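Local coordinates for protein endoglucanase (Komagataeibacter sucrofermentans, PDB 6VC5) that probably hydrolyses internal beta-1,4-glucosidic linkages in cellulose and related beta-glucans, at residues Y157-L162 / Q183-G188; R246-Y251 / L277-C282. All blocks are in the same frame, centred on the assembly; numbering follows the deposited sequence.

Contact 1 (Y157-L162 / Q183-G188); sequences YVMPSL and QIIAKG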
ATOM      1  N   TYR A 157       0.359   5.804   2.430  1.00 10.73           N
ATOM      2  CA  TYR A 157      -0.586   6.054   3.518  1.00 11.62           C
ATOM      3  C   TYR A 157      -1.611   4.926   3.490  1.00 11.15           C
ATOM      4  O   TYR A 157      -2.722   5.049   2.962  1.00 10.74           O
ATOM      5  CB  TYR A 157      -1.258   7.410   3.354  1.00 11.99           C
ATOM      6  CG  TYR A 157      -0.430   8.587   3.811  1.00 12.30           C
ATOM      7  CD1 TYR A 157      -0.653   9.174   5.051  1.00 12.36           C
ATOM      8  CD2 TYR A 157       0.560   9.121   2.996  1.00 14.20           C
ATOM      9  CE1 TYR A 157       0.091  10.263   5.469  1.00 11.24           C
ATOM     10  CE2 TYR A 157       1.314  10.212   3.405  1.00 14.35           C
ATOM     11  CZ  TYR A 157       1.070  10.781   4.643  1.00 13.01           C
ATOM     12  OH  TYR A 157       1.818  11.869   5.044  1.00 15.08           O
ATOM     13  N   VAL A 158      -1.204   3.790   4.043  1.00  9.94           N
ATOM     14  CA  VAL A 158      -2.067   2.618   4.125  1.00  8.45           C
ATOM     15  C   VAL A 158      -3.070   2.913   5.231  1.00  9.48           C
ATOM     16  O   VAL A 158      -2.874   2.535   6.394  1.00  8.95           O
ATOM     17  CB  VAL A 158      -1.230   1.350   4.374  1.00  9.32           C
ATOM     18  CG1 VAL A 158      -2.118   0.100   4.454  1.00  9.90           C
ATOM     19  CG2 VAL A 158      -0.165   1.181   3.280  1.00 11.28           C
ATOM     20  N   MET A 159      -4.137   3.623   4.877  1.00 10.09           N
ATOM     21  CA  MET A 159      -4.997   4.210   5.900  1.00 10.84           C
ATOM     22  C   MET A 159      -5.577   3.206   6.894  1.00  8.99           C
ATOM     23  O   MET A 159      -5.594   3.524   8.093  1.00  9.47           O
ATOM     24  CB  MET A 159      -6.050   5.128   5.259  1.00 12.91           C
ATOM     25  CG  MET A 159      -5.474   6.424   4.653  1.00 13.30           C
ATOM     26  SD  MET A 159      -4.713   7.560   5.859  1.00 11.29           S
ATOM     27  CE  MET A 159      -4.699   9.121   4.928  1.00 15.55           C
ATOM     28  N   PRO A 160      -6.037   2.010   6.506  1.00  9.95           N
ATOM     29  CA  PRO A 160      -6.519   1.055   7.527  1.00  9.36           C
ATOM     30  C   PRO A 160      -5.442   0.624   8.507  1.00  9.09           C
ATOM     31  O   PRO A 160      -5.759   0.218   9.638  1.00 10.66           O
ATOM     32  CB  PRO A 160      -6.993  -0.140   6.695  1.00 11.29           C
ATOM     33  CG  PRO A 160      -7.322   0.461   5.349  1.00 14.97           C
ATOM     34  CD  PRO A 160      -6.323   1.546   5.132  1.00 11.35           C
ATOM     35  N   SER A 161      -4.172   0.680   8.100  1.00  8.18           N
ATOM     36  CA  SER A 161      -3.099   0.355   9.027  1.00  8.41           C
ATOM     37  C   SER A 161      -2.845   1.486  10.016  1.00  8.77           C
ATOM     38  O   SER A 161      -2.580   1.228  11.199  1.00  8.82           O
ATOM     39  CB  SER A 161      -1.821   0.032   8.256  1.00  8.58           C
ATOM     40  OG  SER A 161      -0.863  -0.477   9.154  1.00  8.60           O
ATOM     41  N   LEU A 162      -2.903   2.741   9.549  1.00  8.69           N
ATOM     42  CA  LEU A 162      -2.792   3.874  10.466  1.00 10.86           C
ATOM     43  C   LEU A 162      -3.933   3.878  11.473  1.00 11.05           C
ATOM     44  O   LEU A 162      -3.726   4.194  12.650  1.00 10.78           O
ATOM     45  CB  LEU A 162      -2.739   5.190   9.679  1.00 11.44           C
ATOM     46  CG  LEU A 162      -1.600   5.332   8.668  1.00 15.77           C
ATOM     47  CD1 LEU A 162      -1.639   6.721   8.037  1.00 18.66           C
ATOM     48  CD2 LEU A 162      -0.263   5.078   9.322  1.00 18.43           C
ATOM     49  N   GLN A 183      -5.266  16.136   4.280  1.00 14.06           N
ATOM     50  CA  GLN A 183      -5.042  17.494   3.788  1.00 14.94           C
ATOM     51  C   GLN A 183      -4.056  17.500   2.627  1.00 14.07           C
ATOM     52  O   GLN A 183      -4.264  18.196   1.625  1.00 15.15           O
ATOM     53  CB  GLN A 183      -4.507  18.373   4.915  1.00 19.24           C
ATOM     54  CG  GLN A 183      -5.512  18.688   6.001  1.00 22.03           C
ATOM     55  CD  GLN A 183      -4.955  19.659   7.018  1.00 26.41           C
ATOM     56  OE1 GLN A 183      -5.383  19.679   8.173  1.00 30.74           O
ATOM     57  NE2 GLN A 183      -3.996  20.475   6.595  1.00 28.17           N
ATOM     58  N   ILE A 184      -2.979  16.723   2.743  1.00 11.05           N
ATOM     59  CA  ILE A 184      -1.973  16.664   1.687  1.00 10.06           C
ATOM     60  C   ILE A 184      -2.554  16.040   0.420  1.00 10.04           C
ATOM     61  O   ILE A 184      -2.285  16.503  -0.698  1.00 11.82           O
ATOM     62  CB  ILE A 184      -0.739  15.900   2.192  1.00  9.99           C
ATOM     63  CG1 ILE A 184       0.016  16.733   3.227  1.00 11.07           C
ATOM     64  CG2 ILE A 184       0.162  15.495   1.020  1.00 10.91           C
ATOM     65  CD1 ILE A 184       0.871  15.915   4.177  1.00 13.56           C
ATOM     66  N   ILE A 185      -3.344  14.973   0.569  1.00 10.19           N
ATOM     67  CA  ILE A 185      -3.956  14.329  -0.596  1.00 12.10           C
ATOM     68  C   ILE A 185      -4.934  15.271  -1.288  1.00 13.48           C
ATOM     69  O   ILE A 185      -4.990  15.332  -2.519  1.00 16.62           O
ATOM     70  CB  ILE A 185      -4.620  12.997  -0.204  1.00 13.27           C
ATOM     71  CG1 ILE A 185      -3.554  11.962   0.154  1.00 15.06           C
ATOM     72  CG2 ILE A 185      -5.500  12.489  -1.337  1.00 15.38           C
ATOM     73  CD1 ILE A 185      -4.114  10.727   0.846  1.00 15.33           C
ATOM     74  N   ALA A 186      -5.729  16.007  -0.513  1.00 14.12           N
ATOM     75  CA  ALA A 186      -6.664  16.952  -1.113  1.00 15.04           C
ATOM     76  C   ALA A 186      -5.936  18.005  -1.940  1.00 15.12           C
ATOM     77  O   ALA A 186      -6.377  18.350  -3.044  1.00 17.74           O
ATOM     78  CB  ALA A 186      -7.508  17.614  -0.023  1.00 16.26           C
ATOM     79  N   LYS A 187      -4.795  18.496  -1.442  1.00 12.67           N
ATOM     80  CA  LYS A 187      -4.094  19.587  -2.111  1.00 13.23           C
ATOM     81  C   LYS A 187      -3.166  19.102  -3.218  1.00 13.43           C
ATOM     82  O   LYS A 187      -3.008  19.788  -4.238  1.00 13.40           O
ATOM     83  CB  LYS A 187      -3.294  20.410  -1.106  1.00 17.58           C
ATOM     84  CG  LYS A 187      -2.703  21.646  -1.743  1.00 21.43           C
ATOM     85  CD  LYS A 187      -1.739  22.340  -0.835  1.00 24.33           C
ATOM     86  CE  LYS A 187      -1.568  23.787  -1.259  1.00 26.11           C
ATOM     87  NZ  LYS A 187      -1.418  23.907  -2.741  1.00 28.17           N
ATOM     88  N   GLY A 188      -2.528  17.952  -3.030  1.00 10.90           N
ATOM     89  CA  GLY A 188      -1.532  17.461  -3.966  1.00  9.90           C
ATOM     90  C   GLY A 188      -2.146  16.708  -5.125  1.00 11.24           C
ATOM     91  O   GLY A 188      -1.859  15.525  -5.329  1.00 12.77           O
TER
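Y157 and I185 bring the two backbones nearest to each other, with 9.8 Å between their CA atoms, a separation so wide that side chains have to do all the joining. Four of them do so in two pairs. M159 meets I185 through methyl groups: M159 CE stands 4.4 Å from I185 CD1. The far end of the methionine is stretched out (chi3 -161°), which carries CE across the gap, and on the other side CD1 of I185 lies anti to CA (chi2 167°) and reaches out to meet it. Beside them Y157 extends its ring so that the phenol end arrives at the second isoleucine, Y157 OH lying 4.2 Å from I184 CD1. Within its own segment the same tyrosine backs the methionine, M159 CE lying 4.1 Å from Y157 CD1. The contact shows how a helical hairpin of the (alpha/alpha)6 barrel, the fold of this glycoside hydrolase family, is packed at its open end: the start of helix 159-169 faces the last turn of helix 172-187, the connecting turn being at the far end of both. V158, centre of an inverse gamma turn, is the N-cap of the first helix, and its O accepts from both S161 N (2.8 Å) and L162 N (3.2 Å). The second helix ends at K187; beyond it, G188 N donates to I184 O at 2.8 Å. All four touching residues are buried. The one polar atom among their side-chain ends, Y157 OH, is satisfied by L137 N at strand 134-137, whose V136 also packs on Y157 and I184. L154 covers both isoleucines, while L230 of helix 225-232 lies against I185.

Contact 2 (R246-Y251 / L277-C282); sequences RFWNHY and LAVASC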
ATOM      1  N   ARG A 246     -15.546  10.761 -12.262  1.00 13.41           N
ATOM      2  CA  ARG A 246     -15.495  11.386 -13.580  1.00 15.27           C
ATOM      3  C   ARG A 246     -14.362  10.810 -14.409  1.00 12.86           C
ATOM      4  O   ARG A 246     -14.503  10.609 -15.624  1.00 12.81           O
ATOM      5  CB  ARG A 246     -15.309  12.895 -13.430  1.00 16.36           C
ATOM      6  CG  ARG A 246     -16.496  13.691 -13.909  1.00 21.20           C
ATOM      7  CD  ARG A 246     -16.236  15.180 -13.812  1.00 22.41           C
ATOM      8  NE  ARG A 246     -15.827  15.583 -12.469  1.00 24.24           N
ATOM      9  CZ  ARG A 246     -16.640  15.627 -11.417  1.00 24.14           C
ATOM     10  NH1 ARG A 246     -16.180  16.019 -10.234  1.00 23.00           N
ATOM     11  NH2 ARG A 246     -17.912  15.285 -11.547  1.00 24.51           N
ATOM     12  N   PHE A 247     -13.233  10.529 -13.760  1.00 11.50           N
ATOM     13  CA  PHE A 247     -12.081   9.950 -14.437  1.00 10.67           C
ATOM     14  C   PHE A 247     -12.376   8.529 -14.925  1.00 10.81           C
ATOM     15  O   PHE A 247     -12.186   8.219 -16.109  1.00 11.80           O
ATOM     16  CB  PHE A 247     -10.878   9.985 -13.487  1.00 10.87           C
ATOM     17  CG  PHE A 247      -9.653   9.311 -14.025  1.00 10.77           C
ATOM     18  CD1 PHE A 247      -8.970   9.848 -15.106  1.00 11.25           C
ATOM     19  CD2 PHE A 247      -9.174   8.153 -13.440  1.00 12.52           C
ATOM     20  CE1 PHE A 247      -7.841   9.234 -15.606  1.00 10.94           C
ATOM     21  CE2 PHE A 247      -8.044   7.528 -13.938  1.00 12.78           C
ATOM     22  CZ  PHE A 247      -7.377   8.069 -15.016  1.00 12.54           C
ATOM     23  N   TRP A 248     -12.845   7.646 -14.034  1.00  9.89           N
ATOM     24  CA  TRP A 248     -13.096   6.273 -14.461  1.00  9.37           C
ATOM     25  C   TRP A 248     -14.107   6.231 -15.597  1.00  9.41           C
ATOM     26  O   TRP A 248     -13.952   5.462 -16.551  1.00 12.52           O
ATOM     27  CB  TRP A 248     -13.661   5.416 -13.332  1.00 11.13           C
ATOM     28  CG  TRP A 248     -12.993   5.438 -11.998  1.00 11.29           C
ATOM     29  CD1 TRP A 248     -13.621   5.601 -10.794  1.00 11.86           C
ATOM     30  CD2 TRP A 248     -11.613   5.189 -11.699  1.00 12.26           C
ATOM     31  NE1 TRP A 248     -12.715   5.511  -9.774  1.00 13.37           N
ATOM     32  CE2 TRP A 248     -11.476   5.256 -10.296  1.00 12.48           C
ATOM     33  CE3 TRP A 248     -10.478   4.938 -12.477  1.00 13.65           C
ATOM     34  CZ2 TRP A 248     -10.248   5.085  -9.649  1.00 12.99           C
ATOM     35  CZ3 TRP A 248      -9.254   4.762 -11.831  1.00 14.10           C
ATOM     36  CH2 TRP A 248      -9.153   4.841 -10.435  1.00 14.59           C
ATOM     37  N   ASN A 249     -15.179   7.010 -15.482  1.00 10.11           N
ATOM     38  CA  ASN A 249     -16.263   6.929 -16.450  1.00 11.56           C
ATOM     39  C   ASN A 249     -15.928   7.581 -17.786  1.00 12.80           C
ATOM     40  O   ASN A 249     -16.543   7.225 -18.800  1.00 15.12           O
ATOM     41  CB  ASN A 249     -17.533   7.504 -15.832  1.00 14.63           C
ATOM     42  CG  ASN A 249     -18.129   6.572 -14.798  1.00 17.74           C
ATOM     43  OD1 ASN A 249     -18.425   5.418 -15.097  1.00 21.49           O
ATOM     44  ND2 ASN A 249     -18.292   7.060 -13.573  1.00 18.85           N
ATOM     45  N   HIS A 250     -14.956   8.496 -17.823  1.00 10.88           N
ATOM     46  CA  HIS A 250     -14.514   9.044 -19.102  1.00 11.66           C
ATOM     47  C   HIS A 250     -13.885   7.973 -19.976  1.00 12.20           C
ATOM     48  O   HIS A 250     -14.083   7.959 -21.200  1.00 13.63           O
ATOM     49  CB  HIS A 250     -13.494  10.163 -18.900  1.00 14.07           C
ATOM     50  CG  HIS A 250     -13.020  10.770 -20.186  1.00 16.71           C
ATOM     51  ND1 HIS A 250     -13.778  11.660 -20.916  1.00 19.42           N
ATOM     52  CD2 HIS A 250     -11.858  10.617 -20.866  1.00 17.03           C
ATOM     53  CE1 HIS A 250     -13.105  12.026 -21.994  1.00 18.78           C
ATOM     54  NE2 HIS A 250     -11.938  11.406 -21.988  1.00 17.77           N
ATOM     55  N   TYR A 251     -13.098   7.083 -19.370  1.00 10.30           N
ATOM     56  CA  TYR A 251     -12.412   6.045 -20.127  1.00 12.43           C
ATOM     57  C   TYR A 251     -13.226   4.767 -20.236  1.00 13.47           C
ATOM     58  O   TYR A 251     -13.175   4.096 -21.277  1.00 17.15           O
ATOM     59  CB  TYR A 251     -11.027   5.781 -19.522  1.00 13.71           C
ATOM     60  CG  TYR A 251     -10.066   6.900 -19.860  1.00 15.76           C
ATOM     61  CD1 TYR A 251      -9.610   7.062 -21.163  1.00 18.08           C
ATOM     62  CD2 TYR A 251      -9.645   7.807 -18.891  1.00 17.73           C
ATOM     63  CE1 TYR A 251      -8.751   8.083 -21.496  1.00 19.68           C
ATOM     64  CE2 TYR A 251      -8.779   8.840 -19.219  1.00 18.69           C
ATOM     65  CZ  TYR A 251      -8.338   8.967 -20.525  1.00 20.34           C
ATOM     66  OH  TYR A 251      -7.479   9.984 -20.867  1.00 25.19           O
ATOM     67  N   LEU A 277      -9.438  -2.047 -12.503  1.00  7.59           N
ATOM     68  CA  LEU A 277     -10.889  -2.138 -12.584  1.00  7.92           C
ATOM     69  C   LEU A 277     -11.481  -2.482 -11.227  1.00  7.90           C
ATOM     70  O   LEU A 277     -12.548  -1.975 -10.866  1.00  9.19           O
ATOM     71  CB  LEU A 277     -11.277  -3.179 -13.636  1.00 10.95           C
ATOM     72  CG  LEU A 277     -12.751  -3.495 -13.840  1.00 14.87           C
ATOM     73  CD1 LEU A 277     -13.490  -2.273 -14.308  1.00 16.41           C
ATOM     74  CD2 LEU A 277     -12.881  -4.613 -14.852  1.00 14.83           C
ATOM     75  N   ALA A 278     -10.794  -3.336 -10.459  1.00  8.06           N
ATOM     76  CA  ALA A 278     -11.241  -3.625  -9.100  1.00  8.66           C
ATOM     77  C   ALA A 278     -11.295  -2.356  -8.254  1.00  8.46           C
ATOM     78  O   ALA A 278     -12.287  -2.103  -7.563  1.00 10.27           O
ATOM     79  CB  ALA A 278     -10.315  -4.658  -8.466  1.00  9.85           C
ATOM     80  N   VAL A 279     -10.243  -1.531  -8.308  1.00  7.21           N
ATOM     81  CA  VAL A 279     -10.241  -0.263  -7.576  1.00  8.99           C
ATOM     82  C   VAL A 279     -11.357   0.661  -8.062  1.00  8.73           C
ATOM     83  O   VAL A 279     -12.080   1.261  -7.256  1.00 10.14           O
ATOM     84  CB  VAL A 279      -8.861   0.406  -7.695  1.00  8.50           C
ATOM     85  CG1 VAL A 279      -8.902   1.782  -7.041  1.00  9.52           C
ATOM     86  CG2 VAL A 279      -7.786  -0.462  -7.025  1.00 10.04           C
ATOM     87  N   ALA A 280     -11.496   0.819  -9.381  1.00  7.63           N
ATOM     88  CA  ALA A 280     -12.512   1.714  -9.936  1.00  9.25           C
ATOM     89  C   ALA A 280     -13.915   1.287  -9.545  1.00 11.23           C
ATOM     90  O   ALA A 280     -14.762   2.128  -9.249  1.00 12.71           O
ATOM     91  CB  ALA A 280     -12.399   1.753 -11.459  1.00 10.31           C
ATOM     92  N   SER A 281     -14.160  -0.021  -9.493  0.55 11.61           N
ATOM     93  CA  SER A 281     -15.469  -0.520  -9.112  0.55 12.59           C
ATOM     94  C   SER A 281     -15.803  -0.165  -7.664  0.55 15.00           C
ATOM     95  O   SER A 281     -16.983  -0.086  -7.309  0.55 17.78           O
ATOM     96  CB  SER A 281     -15.501  -2.042  -9.340  0.55 13.09           C
ATOM     97  OG  SER A 281     -15.260  -2.354 -10.713  0.55 13.47           O
ATOM     98  N   CYS A 282     -14.790   0.060  -6.817  1.00 15.48           N
ATOM     99  CA  CYS A 282     -15.044   0.410  -5.429  1.00 19.03           C
ATOM    100  C   CYS A 282     -15.179   1.922  -5.244  1.00 20.07           C
ATOM    101  O   CYS A 282     -15.551   2.383  -4.154  1.00 21.14           O
ATOM    102  CB  CYS A 282     -13.891  -0.102  -4.580  1.00 22.33           C
ATOM    103  SG  CYS A 282     -13.747  -1.922  -4.465  1.00 26.23           S
TER
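W248 of helix 238-251 lays its indole against A280 of the next helix in the chain, 274-282, a helix-helix contact within the (alpha/alpha)6 barrel fold of family 8. The backbones come close here, W248 CA and A280 CA being 6.4 Å apart, and the alanine is what permits it. Its methyl sits over one face of the indole in a CH-pi contact: A280 CB is 3.7 Å from the centroid of the five-membered ring of W248, only 16° off the ring normal. The nearest ring atom is W248 CD2, 3.5 Å from A280 CB. The tryptophan is brought toward the facing helix by a first torsion of -49°, with CG anti to the carbonyl carbon and beside the backbone N, and chi2 of 132° then turns the ring face to A280. A weak hydrogen bond from W248 NE1 to T283 O, just past the facing segment, may help to hold the turn of the ring. With the indole cut back to an alanine here, A280 CB would probably lose the ring face it rests on and T283 O its weak donor. I224 also packs on the indole, while V279 is shared with P227 and L228 of helix 225-232 and with L305 of helix 300-313. Next to the tryptophan, N249 binds G284 O through ND2 and A286 N through OD1, a second tie to the chain that follows helix 274-282. The benzo part of the indole has a looser neighbour, V279 CG1, which approaches W248 CZ2 obliquely at 4.4 Å.

In the fold
Followed from the N terminus, the chain closes contact 1 first: the 20 residues between L162 and Q183 are nearly all helix, so 157-162 and 183-188 meet at the mouth of a hairpin. Contact 2 opens later and closes a different kind of loop, with 25 residues between Y251 and L277, of which only three are helical. The two are in series, neither nested nor crossing. The centres of contact 1 and contact 2 lie 20 Å apart. Contact 1 and contact 2 do not touch, their nearest atoms being about 12 Å apart. Helix 225-232 falls between them in sequence and packs against both.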